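Local coordinates for protein LigF (Sphingobium sp. SYK-6, PDB 4XT0), which is a glutathione-dependent beta-etherase of the GST superfamily that stereospecifically cleaves beta-aryl ether bonds during bacterial lignin degradation, at residues R100-T103 and K104-D107; L178-T181 and L182-D186; Y217-Q220 and E221-P224. All coordinates share one frame; numbering follows the deposited sequence.

Contact 1: R100-T103 and K104-D107; sequences RVWT and KWVD
Lys104 N donates to Arg100 O at 2.9 Å, the shortest of four successive i to i+4 backbone bonds. Trp105 N follows onto Val101 O at 3.1 Å. Val106 N reaches Trp102 O, and Asp107 N reaches Thr103 O, both pairs at 3.2 Å. The chain of Lys104 starts close over the same turn. Its CG lies between the backbone N and the carbonyl carbon (chi1 79°), which brings CG to 3.3 Å from Arg100 O. Two further bends, at chi3 and chi4, carry the amine away to Glu108 and to Glu69 of the second subunit, with a salt bridge to each. Arg100 likewise spends its charge outside these turns. It makes salt bridges to Glu75 of its own chain and to Asp79 of the second subunit. Asp107 hydrogen-bonds to Thr71 and forms a salt bridge with Lys19, and its side chain lies about 4 Å at the nearest atoms from bound glutathione.

The packing is carried by two indoles on one side of the helix. Trp102 and Trp105 run side by side and point the same way. Their six-membered rings form an offset edge-to-face pair, with centroids 5.7 Å apart and planes at 87°. Trp102 turns its edge toward the face of Trp105, and Trp102 CE3 is 3.9 Å from Trp105 CE3. Trp102 also packs on helix 161-182, while Trp105 meets the rings of Tyr109 and Phe110. This is regular alpha-helix with an i, i+3 aromatic pair, placed in the all-helical C-terminal GST domain with its charged side chains at the dimer interface.

Contact 2: L178-T181 and L182-D186; sequences LEET and LSKQD
Leu178 to Gln185 form a local contact at the C-terminal end of helix 161-182, where the chain leaves the helix. The site belongs to the all-helical C-terminal domain of the GST fold. Two i to i+4 backbone bonds are the last of the regular pattern. Leu182 N bonds to Leu178 O at 2.8 Å with a nearly straight N-H...O angle of 168°, and Ser183 N bonds to Glu179 O at 2.9 Å. Glu179 O takes a second donor from the same serine, Ser183 OG at 2.8 Å. The hydroxyl can fold back because OG stands between its own backbone N and carbonyl carbon (chi1 68°). The pattern changes at Thr181 O. It accepts Lys184 N at 2.9 Å, an i to i+3 bond, and Gln185 N adds only a weak bond to it.

Leu178 and Leu182 make the apolar side of the turn. Leu178 CB meets Leu182 CD1 at 4.3 Å, and both leucines pack on Leu188 and on Leu226 of helix 224-235. Separately, Thr181 CG2 lies against the amide end of Gln185, 3.7 Å from Gln185 NE2, while that NE2 bonds to Tyr187 O. Glu179 directs its carboxylate to the backbone N-H groups of Gly225 and Leu226, at the start of helix 224-235. The chain of Lys184 is extended beyond CG and runs back to Glu180 O. Lys184 NZ bonds to Glu180 O at 3.1 Å, lying in the carbonyl plane on a lone pair.

Contact 3: Y217-Q220 and E221-P224; sequences YVNQ and EKTP
Asn219 O is gripped by two groups of Thr223. Thr223 N approaches it at 2.8 Å, nearly along the C=O axis. Thr223 OG1 donates to the same Asn219 O at 3.1 Å, from a position tilted off the carbonyl plane. A second oxygen of the same asparagine works beside it. Asn219 OD1 accepts Lys222 N at 2.8 Å, with an N-H...O angle of 163°. These i to i+3 side-chain and i to i+4 backbone bonds together make an Asx motif. The torsion chi1 of 57° turns the amide in over the turn, and Asn219 ND2 bonds back to Gly215 O. With an alanine here, Lys222 N would probably lose its acceptor and Gly215 O its donor, and the turn would be likely to move more freely.

Carbon atoms of Thr223 and Pro224 lie against two further carbonyl oxygens. Thr223 CG2 lies 3.4 Å from Tyr217 O. The ring of Pro224 rests on the other, with Pro224 CD 3.3 Å from Gln220 O. On the outer side one water donates to both Gln220 OE1 and Pro224 O, at 3.1 Å and 2.6 Å.

The turn runs straight into helix 224-235, with Thr223 at the N-cap position, although its side chain makes no capping bond. Val218 packs on Leu226 and Cys227 of that helix, and both Val218 and Thr223 touch Val175 of helix 161-182.

Overall arrangement
The three contacts follow one another along the chain, and none nests in or crosses another. Contact 1 lies within helix 93-121 and closes no loop. Contact 2 ends helix 161-182 and starts the loop toward helix 195-204. Contact 3 closes a tight turn in the loop before helix 224-235. Space joins them in a row. Trp102 CZ3 of contact 1 packs on Leu178 CD2 of contact 2 at 3.7 Å. The carboxylate of Glu179 in contact 2 lies against Thr223 and Pro224 of contact 3. Contacts 1 and 3 do not touch. Contact 2 thus stands between the dimer-facing helix 93-121 and the start of helix 224-235.

Contact 1: R100-T103 and K104-D107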
ATOM      1  N   ARG A 100      -4.118  -8.239  -6.416  1.00 12.35           N
ATOM      2  CA  ARG A 100      -3.201  -7.345  -5.707  1.00 17.03           C
ATOM      3  C   ARG A 100      -3.661  -5.905  -5.762  1.00 16.24           C
ATOM      4  O   ARG A 100      -3.388  -5.155  -4.832  1.00 15.66           O
ATOM      5  CB  ARG A 100      -1.762  -7.438  -6.267  1.00 16.09           C
ATOM      6  CG  ARG A 100      -1.132  -8.802  -6.072  1.00 13.90           C
ATOM      7  CD  ARG A 100       0.408  -8.819  -6.314  1.00 14.06           C
ATOM      8  NE  ARG A 100       0.878 -10.110  -5.806  1.00 14.37           N
ATOM      9  CZ  ARG A 100       1.386 -11.083  -6.550  1.00 14.99           C
ATOM     10  NH1 ARG A 100       1.572 -10.906  -7.853  1.00 11.47           N
ATOM     11  NH2 ARG A 100       1.730 -12.231  -5.977  1.00 11.82           N
ATOM     12  N   VAL A 101      -4.335  -5.508  -6.847  1.00 12.77           N
ATOM     13  CA  VAL A 101      -4.900  -4.162  -6.911  1.00 14.05           C
ATOM     14  C   VAL A 101      -5.894  -4.008  -5.748  1.00 17.69           C
ATOM     15  O   VAL A 101      -5.906  -2.982  -5.069  1.00 19.91           O
ATOM     16  CB  VAL A 101      -5.588  -3.873  -8.268  1.00 15.42           C
ATOM     17  CG1 VAL A 101      -6.329  -2.522  -8.227  1.00 18.74           C
ATOM     18  CG2 VAL A 101      -4.549  -3.852  -9.400  1.00 14.92           C
ATOM     19  N   TRP A 102      -6.700  -5.041  -5.499  1.00 15.71           N
ATOM     20  CA  TRP A 102      -7.639  -5.013  -4.367  1.00 15.26           C
ATOM     21  C   TRP A 102      -6.943  -5.009  -3.019  1.00 15.81           C
ATOM     22  O   TRP A 102      -7.385  -4.313  -2.100  1.00 17.87           O
ATOM     23  CB  TRP A 102      -8.606  -6.217  -4.400  1.00 14.74           C
ATOM     24  CG  TRP A 102      -9.757  -6.034  -5.337  1.00 16.37           C
ATOM     25  CD1 TRP A 102      -9.955  -6.679  -6.517  1.00 15.60           C
ATOM     26  CD2 TRP A 102     -10.858  -5.142  -5.166  1.00 18.83           C
ATOM     27  NE1 TRP A 102     -11.116  -6.249  -7.100  1.00 17.97           N
ATOM     28  CE2 TRP A 102     -11.690  -5.297  -6.302  1.00 23.46           C
ATOM     29  CE3 TRP A 102     -11.233  -4.223  -4.180  1.00 16.76           C
ATOM     30  CZ2 TRP A 102     -12.874  -4.577  -6.465  1.00 25.68           C
ATOM     31  CZ3 TRP A 102     -12.412  -3.503  -4.347  1.00 23.60           C
ATOM     32  CH2 TRP A 102     -13.217  -3.688  -5.480  1.00 27.28           C
ATOM     33  N   THR A 103      -5.902  -5.834  -2.863  1.00 14.38           N
ATOM     34  CA  THR A 103      -5.309  -5.969  -1.538  1.00 15.99           C
ATOM     35  C   THR A 103      -4.514  -4.706  -1.198  1.00 17.06           C
ATOM     36  O   THR A 103      -4.516  -4.262  -0.058  1.00 16.47           O
ATOM     37  CB  THR A 103      -4.417  -7.244  -1.404  1.00 17.65           C
ATOM     38  OG1 THR A 103      -3.332  -7.219  -2.339  1.00 15.04           O
ATOM     39  CG2 THR A 103      -5.256  -8.529  -1.602  1.00 13.43           C
ATOM     40  N   LYS A 104      -3.846  -4.112  -2.177  1.00 15.06           N
ATOM     41  CA  LYS A 104      -3.082  -2.907  -1.893  1.00 14.71           C
ATOM     42  C   LYS A 104      -4.035  -1.721  -1.696  1.00 22.77           C
ATOM     43  O   LYS A 104      -3.725  -0.787  -0.964  1.00 19.09           O
ATOM     44  CB  LYS A 104      -2.056  -2.631  -3.001  1.00 14.48           C
ATOM     45  CG  LYS A 104      -2.634  -1.982  -4.277  1.00 19.63           C
ATOM     46  CD  LYS A 104      -1.631  -2.154  -5.434  1.00 22.49           C
ATOM     47  CE  LYS A 104      -0.295  -1.438  -5.153  1.00 17.18           C
ATOM     48  NZ  LYS A 104      -0.475   0.076  -5.218  1.00 18.34           N
ATOM     49  N   TRP A 105      -5.211  -1.775  -2.313  1.00 15.38           N
ATOM     50  CA  TRP A 105      -6.205  -0.734  -2.091  1.00 20.08           C
ATOM     51  C   TRP A 105      -6.728  -0.777  -0.650  1.00 17.33           C
ATOM     52  O   TRP A 105      -7.033   0.254  -0.070  1.00 22.14           O
ATOM     53  CB  TRP A 105      -7.353  -0.876  -3.080  1.00 16.86           C
ATOM     54  CG  TRP A 105      -8.449   0.114  -2.905  1.00 20.61           C
ATOM     55  CD1 TRP A 105      -8.458   1.422  -3.297  1.00 25.41           C
ATOM     56  CD2 TRP A 105      -9.727  -0.152  -2.331  1.00 23.01           C
ATOM     57  NE1 TRP A 105      -9.672   1.997  -2.986  1.00 24.43           N
ATOM     58  CE2 TRP A 105     -10.471   1.051  -2.396  1.00 26.59           C
ATOM     59  CE3 TRP A 105     -10.324  -1.281  -1.761  1.00 18.01           C
ATOM     60  CZ2 TRP A 105     -11.773   1.152  -1.905  1.00 28.01           C
ATOM     61  CZ3 TRP A 105     -11.623  -1.182  -1.282  1.00 20.27           C
ATOM     62  CH2 TRP A 105     -12.331   0.029  -1.359  1.00 29.09           C
ATOM     63  N   VAL A 106      -6.814  -1.968  -0.072  1.00 18.01           N
ATOM     64  CA  VAL A 106      -7.133  -2.059   1.348  1.00 20.56           C
ATOM     65  C   VAL A 106      -6.044  -1.375   2.164  1.00 23.32           C
ATOM     66  O   VAL A 106      -6.352  -0.547   3.027  1.00 20.35           O
ATOM     67  CB  VAL A 106      -7.295  -3.512   1.823  1.00 19.54           C
ATOM     68  CG1 VAL A 106      -7.442  -3.566   3.355  1.00 19.31           C
ATOM     69  CG2 VAL A 106      -8.487  -4.134   1.164  1.00 16.45           C
ATOM     70  N   ASP A 107      -4.779  -1.685   1.854  1.00 20.74           N
ATOM     71  CA  ASP A 107      -3.625  -1.096   2.563  1.00 18.54           C
ATOM     72  C   ASP A 107      -3.460   0.410   2.385  1.00 24.79           C
ATOM     73  O   ASP A 107      -2.910   1.081   3.261  1.00 26.29           O
ATOM     74  CB  ASP A 107      -2.311  -1.774   2.125  1.00 16.67           C
ATOM     75  CG  ASP A 107      -2.123  -3.159   2.744  1.00 24.92           C
ATOM     76  OD1 ASP A 107      -2.540  -3.375   3.907  1.00 25.06           O
ATOM     77  OD2 ASP A 107      -1.557  -4.045   2.073  1.00 16.66           O
TER

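Contact 2: L178-T181 and L182-D186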
ATOM      1  N   LEU A 178     -16.818  -1.168  -3.663  1.00 25.88           N
ATOM      2  CA  LEU A 178     -17.044  -2.580  -3.412  1.00 27.39           C
ATOM      3  C   LEU A 178     -18.358  -3.023  -4.019  1.00 34.50           C
ATOM      4  O   LEU A 178     -18.442  -4.102  -4.612  1.00 32.26           O
ATOM      5  CB  LEU A 178     -17.024  -2.876  -1.904  1.00 26.69           C
ATOM      6  CG  LEU A 178     -15.642  -2.852  -1.245  1.00 32.72           C
ATOM      7  CD1 LEU A 178     -15.775  -2.799   0.274  1.00 33.31           C
ATOM      8  CD2 LEU A 178     -14.815  -4.070  -1.654  1.00 30.77           C
ATOM      9  N   GLU A 179     -19.380  -2.182  -3.875  1.00 31.25           N
ATOM     10  CA  GLU A 179     -20.702  -2.504  -4.373  1.00 28.97           C
ATOM     11  C   GLU A 179     -20.708  -2.540  -5.888  1.00 33.23           C
ATOM     12  O   GLU A 179     -21.384  -3.361  -6.493  1.00 38.79           O
ATOM     13  CB  GLU A 179     -21.729  -1.487  -3.883  1.00 39.19           C
ATOM     14  CG  GLU A 179     -23.135  -1.799  -4.343  1.00 37.13           C
ATOM     15  CD  GLU A 179     -23.670  -3.043  -3.678  1.00 39.54           C
ATOM     16  OE1 GLU A 179     -23.069  -3.469  -2.666  1.00 35.10           O
ATOM     17  OE2 GLU A 179     -24.684  -3.596  -4.158  1.00 42.44           O
ATOM     18  N   GLU A 180     -19.953  -1.628  -6.487  1.00 32.09           N
ATOM     19  CA  GLU A 180     -19.776  -1.578  -7.932  1.00 36.47           C
ATOM     20  C   GLU A 180     -19.401  -2.953  -8.502  1.00 33.10           C
ATOM     21  O   GLU A 180     -19.843  -3.321  -9.586  1.00 34.20           O
ATOM     22  CB  GLU A 180     -18.708  -0.538  -8.269  1.00 45.67           C
ATOM     23  CG  GLU A 180     -18.391  -0.357  -9.730  1.00 59.53           C
ATOM     24  CD  GLU A 180     -17.345   0.729  -9.951  1.00 73.00           C
ATOM     25  OE1 GLU A 180     -17.279   1.674  -9.132  1.00 71.75           O
ATOM     26  OE2 GLU A 180     -16.586   0.637 -10.940  1.00 83.67           O
ATOM     27  N   THR A 181     -18.614  -3.726  -7.759  1.00 28.06           N
ATOM     28  CA  THR A 181     -18.173  -5.028  -8.258  1.00 33.62           C
ATOM     29  C   THR A 181     -19.059  -6.153  -7.712  1.00 32.53           C
ATOM     30  O   THR A 181     -19.518  -7.021  -8.466  1.00 31.16           O
ATOM     31  CB  THR A 181     -16.693  -5.300  -7.896  1.00 34.78           C
ATOM     32  OG1 THR A 181     -15.846  -4.384  -8.607  1.00 27.43           O
ATOM     33  CG2 THR A 181     -16.299  -6.734  -8.237  1.00 27.79           C
ATOM     34  N   LEU A 182     -19.335  -6.111  -6.413  1.00 28.92           N
ATOM     35  CA  LEU A 182     -20.047  -7.209  -5.743  1.00 29.23           C
ATOM     36  C   LEU A 182     -21.533  -7.262  -6.080  1.00 32.38           C
ATOM     37  O   LEU A 182     -22.196  -8.268  -5.833  1.00 34.06           O
ATOM     38  CB  LEU A 182     -19.852  -7.112  -4.224  1.00 28.75           C
ATOM     39  CG  LEU A 182     -18.389  -7.363  -3.839  1.00 30.07           C
ATOM     40  CD1 LEU A 182     -18.116  -7.014  -2.371  1.00 34.88           C
ATOM     41  CD2 LEU A 182     -18.019  -8.817  -4.124  1.00 26.85           C
ATOM     42  N   SER A 183     -22.046  -6.185  -6.661  1.00 31.87           N
ATOM     43  CA  SER A 183     -23.403  -6.179  -7.181  1.00 41.73           C
ATOM     44  C   SER A 183     -23.493  -6.944  -8.501  1.00 42.40           C
ATOM     45  O   SER A 183     -24.578  -7.107  -9.042  1.00 43.25           O
ATOM     46  CB  SER A 183     -23.900  -4.744  -7.385  1.00 41.60           C
ATOM     47  OG  SER A 183     -23.188  -4.109  -8.445  1.00 36.03           O
ATOM     48  N   LYS A 184     -22.360  -7.412  -9.016  1.00 41.21           N
ATOM     49  CA  LYS A 184     -22.338  -8.073 -10.321  1.00 40.76           C
ATOM     50  C   LYS A 184     -21.718  -9.467 -10.291  1.00 37.51           C
ATOM     51  O   LYS A 184     -21.854 -10.225 -11.242  1.00 40.15           O
ATOM     52  CB  LYS A 184     -21.590  -7.200 -11.333  1.00 38.52           C
ATOM     53  CG  LYS A 184     -22.336  -5.939 -11.703  1.00 57.60           C
ATOM     54  CD  LYS A 184     -21.394  -4.803 -12.052  1.00 64.79           C
ATOM     55  CE  LYS A 184     -22.168  -3.493 -12.170  1.00 65.78           C
ATOM     56  NZ  LYS A 184     -21.287  -2.295 -12.077  1.00 59.12           N
ATOM     57  N   GLN A 185     -21.020  -9.802  -9.212  1.00 37.14           N
ATOM     58  CA  GLN A 185     -20.356 -11.099  -9.125  1.00 29.80           C
ATOM     59  C   GLN A 185     -20.147 -11.472  -7.659  1.00 30.79           C
ATOM     60  O   GLN A 185     -20.264 -10.610  -6.791  1.00 31.65           O
ATOM     61  CB  GLN A 185     -19.015 -11.084  -9.892  1.00 32.78           C
ATOM     62  CG  GLN A 185     -18.002 -10.051  -9.417  1.00 29.85           C
ATOM     63  CD  GLN A 185     -16.791  -9.944 -10.344  1.00 33.58           C
ATOM     64  OE1 GLN A 185     -16.936  -9.747 -11.547  1.00 39.19           O
ATOM     65  NE2 GLN A 185     -15.592 -10.060  -9.777  1.00 26.18           N
ATOM     66  N   ASP A 186     -19.846 -12.745  -7.394  1.00 30.27           N
ATOM     67  CA  ASP A 186     -19.834 -13.283  -6.029  1.00 24.93           C
ATOM     68  C   ASP A 186     -18.597 -12.887  -5.230  1.00 25.96           C
ATOM     69  O   ASP A 186     -18.660 -12.762  -4.010  1.00 31.45           O
ATOM     70  CB  ASP A 186     -19.936 -14.812  -6.037  1.00 27.76           C
ATOM     71  CG  ASP A 186     -21.348 -15.320  -6.338  1.00 45.59           C
ATOM     72  OD1 ASP A 186     -22.301 -14.508  -6.369  1.00 38.74           O
ATOM     73  OD2 ASP A 186     -21.493 -16.548  -6.541  1.00 46.10           O
TER

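Contact 3: Y217-Q220 and E221-P224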
ATOM      1  N   TYR A 217     -24.387   3.603   5.333  1.00 51.31           N
ATOM      2  CA  TYR A 217     -23.559   3.304   4.168  1.00 49.66           C
ATOM      3  C   TYR A 217     -23.755   1.860   3.715  1.00 49.08           C
ATOM      4  O   TYR A 217     -23.866   1.586   2.519  1.00 52.52           O
ATOM      5  CB  TYR A 217     -22.077   3.562   4.469  1.00 49.70           C
ATOM      6  CG  TYR A 217     -21.730   5.009   4.751  1.00 58.40           C
ATOM      7  CD1 TYR A 217     -21.813   5.525   6.041  1.00 67.28           C
ATOM      8  CD2 TYR A 217     -21.314   5.859   3.733  1.00 57.48           C
ATOM      9  CE1 TYR A 217     -21.494   6.844   6.310  1.00 70.62           C
ATOM     10  CE2 TYR A 217     -20.986   7.179   3.991  1.00 63.08           C
ATOM     11  CZ  TYR A 217     -21.081   7.670   5.283  1.00 71.89           C
ATOM     12  OH  TYR A 217     -20.766   8.985   5.559  1.00 73.93           O
ATOM     13  N   VAL A 218     -23.784   0.943   4.677  1.00 46.68           N
ATOM     14  CA  VAL A 218     -23.860  -0.486   4.384  1.00 43.12           C
ATOM     15  C   VAL A 218     -25.165  -1.096   4.911  1.00 51.03           C
ATOM     16  O   VAL A 218     -25.362  -1.222   6.120  1.00 47.41           O
ATOM     17  CB  VAL A 218     -22.667  -1.251   4.993  1.00 43.78           C
ATOM     18  CG1 VAL A 218     -22.763  -2.733   4.677  1.00 40.08           C
ATOM     19  CG2 VAL A 218     -21.339  -0.681   4.488  1.00 39.62           C
ATOM     20  N   ASN A 219     -26.050  -1.460   3.988  1.00 52.04           N
ATOM     21  CA  ASN A 219     -27.297  -2.144   4.310  1.00 46.86           C
ATOM     22  C   ASN A 219     -27.900  -2.740   3.046  1.00 47.64           C
ATOM     23  O   ASN A 219     -27.386  -2.517   1.948  1.00 42.20           O
ATOM     24  CB  ASN A 219     -28.286  -1.191   4.981  1.00 49.12           C
ATOM     25  CG  ASN A 219     -28.588   0.020   4.133  1.00 51.57           C
ATOM     26  OD1 ASN A 219     -29.126  -0.099   3.035  1.00 56.32           O
ATOM     27  ND2 ASN A 219     -28.244   1.197   4.638  1.00 54.91           N
ATOM     28  N   GLN A 220     -28.994  -3.485   3.206  1.00 47.16           N
ATOM     29  CA  GLN A 220     -29.624  -4.199   2.095  1.00 49.48           C
ATOM     30  C   GLN A 220     -30.101  -3.265   0.994  1.00 56.25           C
ATOM     31  O   GLN A 220     -29.998  -3.586  -0.186  1.00 57.77           O
ATOM     32  CB  GLN A 220     -30.808  -5.033   2.599  1.00 61.30           C
ATOM     33  CG  GLN A 220     -30.415  -6.163   3.537  1.00 70.79           C
ATOM     34  CD  GLN A 220     -29.667  -7.273   2.829  1.00 75.21           C
ATOM     35  OE1 GLN A 220     -29.697  -7.375   1.599  1.00 79.06           O
ATOM     36  NE2 GLN A 220     -28.987  -8.115   3.601  1.00 74.03           N
ATOM     37  N   GLU A 221     -30.624  -2.111   1.385  1.00 57.57           N
ATOM     38  CA  GLU A 221     -31.158  -1.159   0.422  1.00 58.17           C
ATOM     39  C   GLU A 221     -30.044  -0.567  -0.439  1.00 50.84           C
ATOM     40  O   GLU A 221     -30.131  -0.572  -1.662  1.00 52.80           O
ATOM     41  CB  GLU A 221     -31.921  -0.031   1.133  1.00 67.62           C
ATOM     42  CG  GLU A 221     -32.323  -0.341   2.574  1.00 78.99           C
ATOM     43  CD  GLU A 221     -33.262  -1.528   2.687  1.00 88.65           C
ATOM     44  OE1 GLU A 221     -34.061  -1.742   1.749  1.00 93.82           O
ATOM     45  OE2 GLU A 221     -33.194  -2.246   3.713  1.00 86.15           O
ATOM     46  N   LYS A 222     -28.992  -0.071   0.204  1.00 51.75           N
ATOM     47  CA  LYS A 222     -27.954   0.680  -0.497  1.00 53.44           C
ATOM     48  C   LYS A 222     -26.858  -0.198  -1.090  1.00 54.16           C
ATOM     49  O   LYS A 222     -26.328   0.092  -2.167  1.00 50.42           O
ATOM     50  CB  LYS A 222     -27.326   1.711   0.444  1.00 53.30           C
ATOM     51  CG  LYS A 222     -28.254   2.885   0.770  1.00 63.15           C
ATOM     52  CD  LYS A 222     -27.463   4.102   1.226  1.00 69.96           C
ATOM     53  CE  LYS A 222     -28.350   5.332   1.372  1.00 76.53           C
ATOM     54  NZ  LYS A 222     -27.554   6.557   1.681  1.00 75.18           N
ATOM     55  N   THR A 223     -26.504  -1.263  -0.381  1.00 50.66           N
ATOM     56  CA  THR A 223     -25.422  -2.127  -0.829  1.00 44.38           C
ATOM     57  C   THR A 223     -25.767  -3.606  -0.689  1.00 42.14           C
ATOM     58  O   THR A 223     -25.136  -4.310   0.099  1.00 39.51           O
ATOM     59  CB  THR A 223     -24.125  -1.857  -0.038  1.00 39.75           C
ATOM     60  OG1 THR A 223     -24.357  -2.088   1.355  1.00 37.34           O
ATOM     61  CG2 THR A 223     -23.659  -0.429  -0.233  1.00 39.23           C
ATOM     62  N   PRO A 224     -26.768  -4.082  -1.455  1.00 43.75           N
ATOM     63  CA  PRO A 224     -27.132  -5.504  -1.417  1.00 39.45           C
ATOM     64  C   PRO A 224     -25.994  -6.420  -1.862  1.00 36.60           C
ATOM     65  O   PRO A 224     -25.844  -7.505  -1.306  1.00 41.75           O
ATOM     66  CB  PRO A 224     -28.309  -5.592  -2.399  1.00 42.11           C
ATOM     67  CG  PRO A 224     -28.097  -4.456  -3.329  1.00 46.67           C
ATOM     68  CD  PRO A 224     -27.553  -3.350  -2.463  1.00 45.55           C
TER
HETATM   69  O   HOH W   1     -27.820  -8.856  -0.371  1.00 52.54           O